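Local coordinates for protein phospholyase (PDB 5G4I) that uses pyridoxal 5'-phosphate to act as a phospholyase, although it belongs to the class III transaminase family, at residues Ala353-Asn358 / Gln430-Leu435. Residues are numbered along the deposited sequence; the frame is centred on the assembly and turned at random.
Sequences AQRSGN and QLELSL
Arg-355 and Glu-432 make the polar link, a salt bridge near the surface between the end of helix 334-355 and helix 421-436. NH1 of Arg-355 lies 3.2 Å from Glu-432 OE1; the N-H points well off the oxygen, at 132°, and the hydrogen bond is weak. The carboxylate comes to the edge of the guanidinium, near its plane, and the two flat groups are turned 23° apart. An extended arginine chain from CG to NE carries the charge across, while the glutamate, with CG beside its backbone N (chi1 -69°), reaches over from its own helix. Its OE2 has a second, long and weak ion pair with Arg-348, two turns earlier in helix 334-355.

The other contact is a van der Waals approach of a methyl to a hydroxyl. CD2 of Leu-435 comes to 4.4 Å from Ser-356 OG, and the leucine side chain also touches Ile-352, Val-359 and Leu-390. That hydroxyl is used within its own segment: OG accepts from the backbone N of Asn-358 at 3.1 Å. The Asn-358 side chain is held separately, by a hydrogen bond from ND2 to Ile-374 O.

Ser-356 thus forms an ST turn just where the helix ends, leading into strand 359-365, outermost in its sheet within this chain, in the smaller domain, against the C-terminal helix of this class III aminotransferase fold, away from the cofactor.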
ATOM      1  N   ALA A 353     -25.772  -3.657 -31.654  1.00 19.25           N
ATOM      2  CA  ALA A 353     -26.458  -4.764 -31.022  1.00 21.51           C
ATOM      3  C   ALA A 353     -27.713  -5.227 -31.775  1.00 26.48           C
ATOM      4  O   ALA A 353     -28.019  -6.434 -31.804  1.00 27.74           O
ATOM      5  CB  ALA A 353     -26.860  -4.421 -29.633  1.00 20.99           C
ATOM      6  N   GLN A 354     -28.441  -4.263 -32.331  1.00 27.52           N
ATOM      7  CA  GLN A 354     -29.612  -4.557 -33.204  1.00 28.88           C
ATOM      8  C   GLN A 354     -29.212  -5.367 -34.417  1.00 29.67           C
ATOM      9  O   GLN A 354     -29.934  -6.268 -34.759  1.00 32.75           O
ATOM     10  CB  GLN A 354     -30.360  -3.288 -33.643  1.00 31.03           C
ATOM     11  CG  GLN A 354     -31.324  -2.743 -32.603  1.00 37.85           C
ATOM     12  N   ARG A 355     -28.099  -5.077 -35.033  1.00 26.78           N
ATOM     13  CA  ARG A 355     -27.614  -5.753 -36.203  1.00 30.79           C
ATOM     14  C   ARG A 355     -26.821  -7.056 -36.025  1.00 34.25           C
ATOM     15  O   ARG A 355     -26.699  -7.829 -36.990  1.00 34.18           O
ATOM     16  CB  ARG A 355     -26.667  -4.839 -36.965  1.00 34.76           C
ATOM     17  CG  ARG A 355     -27.239  -3.538 -37.458  1.00 38.27           C
ATOM     18  CD  ARG A 355     -26.062  -2.594 -37.667  1.00 38.80           C
ATOM     19  NE  ARG A 355     -26.517  -1.221 -37.853  1.00 40.32           N
ATOM     20  CZ  ARG A 355     -25.694  -0.159 -37.910  1.00 42.96           C
ATOM     21  NH1 ARG A 355     -24.343  -0.243 -37.726  1.00 43.53           N
ATOM     22  NH2 ARG A 355     -26.237   1.004 -38.128  1.00 47.31           N
ATOM     23  N   SER A 356     -26.206  -7.318 -34.870  1.00 27.39           N
ATOM     24  CA  SER A 356     -25.352  -8.535 -34.723  1.00 25.94           C
ATOM     25  C   SER A 356     -26.050  -9.566 -33.896  1.00 25.88           C
ATOM     26  O   SER A 356     -26.425  -9.340 -32.730  1.00 21.74           O
ATOM     27  CB  SER A 356     -23.955  -8.212 -34.135  1.00 27.41           C
ATOM     28  OG  SER A 356     -23.163  -9.394 -33.927  1.00 24.02           O
ATOM     29  N   GLY A 357     -26.210 -10.791 -34.466  1.00 24.10           N
ATOM     30  CA  GLY A 357     -26.709 -11.889 -33.670  1.00 24.65           C
ATOM     31  C   GLY A 357     -25.708 -12.411 -32.619  1.00 20.28           C
ATOM     32  O   GLY A 357     -26.123 -13.276 -31.761  1.00 24.02           O
ATOM     33  N   ASN A 358     -24.418 -11.924 -32.626  1.00 21.06           N
ATOM     34  CA  ASN A 358     -23.469 -12.262 -31.574  1.00 18.06           C
ATOM     35  C   ASN A 358     -23.413 -11.191 -30.410  1.00 18.67           C
ATOM     36  O   ASN A 358     -22.605 -11.350 -29.520  1.00 20.38           O
ATOM     37  CB  ASN A 358     -22.069 -12.504 -32.094  1.00 21.09           C
ATOM     38  CG  ASN A 358     -21.999 -13.705 -33.035  1.00 22.57           C
ATOM     39  OD1 ASN A 358     -21.639 -13.511 -34.200  1.00 24.27           O
ATOM     40  ND2 ASN A 358     -22.209 -14.916 -32.516  1.00 20.96           N
ATOM     41  N   GLN A 430     -13.425  -0.501 -35.983  1.00 13.36           N
ATOM     42  CA  GLN A 430     -12.701  -1.804 -35.915  1.00 13.34           C
ATOM     43  C   GLN A 430     -13.528  -2.869 -35.224  1.00 13.16           C
ATOM     44  O   GLN A 430     -13.519  -4.044 -35.686  1.00 14.57           O
ATOM     45  CB  GLN A 430     -11.327  -1.587 -35.237  1.00 13.05           C
ATOM     46  CG  GLN A 430     -10.390  -0.744 -35.994  1.00 13.17           C
ATOM     47  CD  GLN A 430     -10.131  -1.166 -37.449  1.00 17.07           C
ATOM     48  OE1 GLN A 430      -9.643  -2.272 -37.690  1.00 18.05           O
ATOM     49  NE2 GLN A 430     -10.503  -0.322 -38.423  1.00 17.57           N
ATOM     50  N   LEU A 431     -14.317  -2.534 -34.207  1.00 12.37           N
ATOM     51  CA  LEU A 431     -15.142  -3.469 -33.524  1.00 14.54           C
ATOM     52  C   LEU A 431     -16.202  -4.050 -34.438  1.00 15.29           C
ATOM     53  O   LEU A 431     -16.428  -5.298 -34.475  1.00 15.08           O
ATOM     54  CB  LEU A 431     -15.786  -2.854 -32.273  1.00 14.96           C
ATOM     55  CG  LEU A 431     -16.790  -3.727 -31.491  1.00 17.60           C
ATOM     56  CD1 LEU A 431     -16.083  -4.986 -30.970  1.00 17.25           C
ATOM     57  CD2 LEU A 431     -17.435  -2.947 -30.355  1.00 18.09           C
ATOM     58  N   GLU A 432     -16.871  -3.164 -35.210  1.00 14.91           N
ATOM     59  CA  GLU A 432     -17.841  -3.655 -36.235  1.00 15.75           C
ATOM     60  C   GLU A 432     -17.232  -4.576 -37.280  1.00 14.33           C
ATOM     61  O   GLU A 432     -17.855  -5.613 -37.560  1.00 17.25           O
ATOM     62  CB  GLU A 432     -18.510  -2.493 -36.959  1.00 17.35           C
ATOM     63  CG  GLU A 432     -19.430  -1.756 -36.023  1.00 17.99           C
ATOM     64  CD  GLU A 432     -20.656  -1.065 -36.854  1.00 22.03           C
ATOM     65  OE1 GLU A 432     -21.577  -1.819 -37.240  1.00 26.44           O
ATOM     66  OE2 GLU A 432     -20.578   0.088 -36.986  1.00 26.66           O
ATOM     67  N   LEU A 433     -16.071  -4.248 -37.782  1.00 14.62           N
ATOM     68  CA  LEU A 433     -15.387  -5.106 -38.733  1.00 16.62           C
ATOM     69  C   LEU A 433     -14.963  -6.441 -38.111  1.00 19.25           C
ATOM     70  O   LEU A 433     -15.084  -7.543 -38.720  1.00 19.61           O
ATOM     71  CB  LEU A 433     -14.237  -4.375 -39.372  1.00 15.39           C
ATOM     72  CG  LEU A 433     -14.621  -3.139 -40.246  1.00 15.87           C
ATOM     73  CD1 LEU A 433     -13.410  -2.350 -40.545  1.00 16.99           C
ATOM     74  CD2 LEU A 433     -15.430  -3.501 -41.504  1.00 18.22           C
ATOM     75  N   SER A 434     -14.497  -6.401 -36.873  1.00 16.83           N
ATOM     76  CA  SER A 434     -14.189  -7.628 -36.142  1.00 16.73           C
ATOM     77  C   SER A 434     -15.416  -8.547 -35.936  1.00 15.97           C
ATOM     78  O   SER A 434     -15.349  -9.800 -36.156  1.00 17.32           O
ATOM     79  CB  SER A 434     -13.437  -7.209 -34.822  1.00 16.27           C
ATOM     80  OG  SER A 434     -12.860  -8.422 -34.235  1.00 20.96           O
ATOM     81  N   LEU A 435     -16.537  -8.035 -35.477  1.00 15.18           N
ATOM     82  CA  LEU A 435     -17.805  -8.733 -35.309  1.00 16.51           C
ATOM     83  C   LEU A 435     -18.218  -9.391 -36.655  1.00 17.62           C
ATOM     84  O   LEU A 435     -18.675 -10.574 -36.695  1.00 19.40           O
ATOM     85  CB  LEU A 435     -18.904  -7.850 -34.765  1.00 18.13           C
ATOM     86  CG  LEU A 435     -18.792  -7.542 -33.269  1.00 18.85           C
ATOM     87  CD1 LEU A 435     -19.709  -6.373 -32.956  1.00 18.61           C
ATOM     88  CD2 LEU A 435     -19.148  -8.700 -32.368  1.00 19.47           C
TER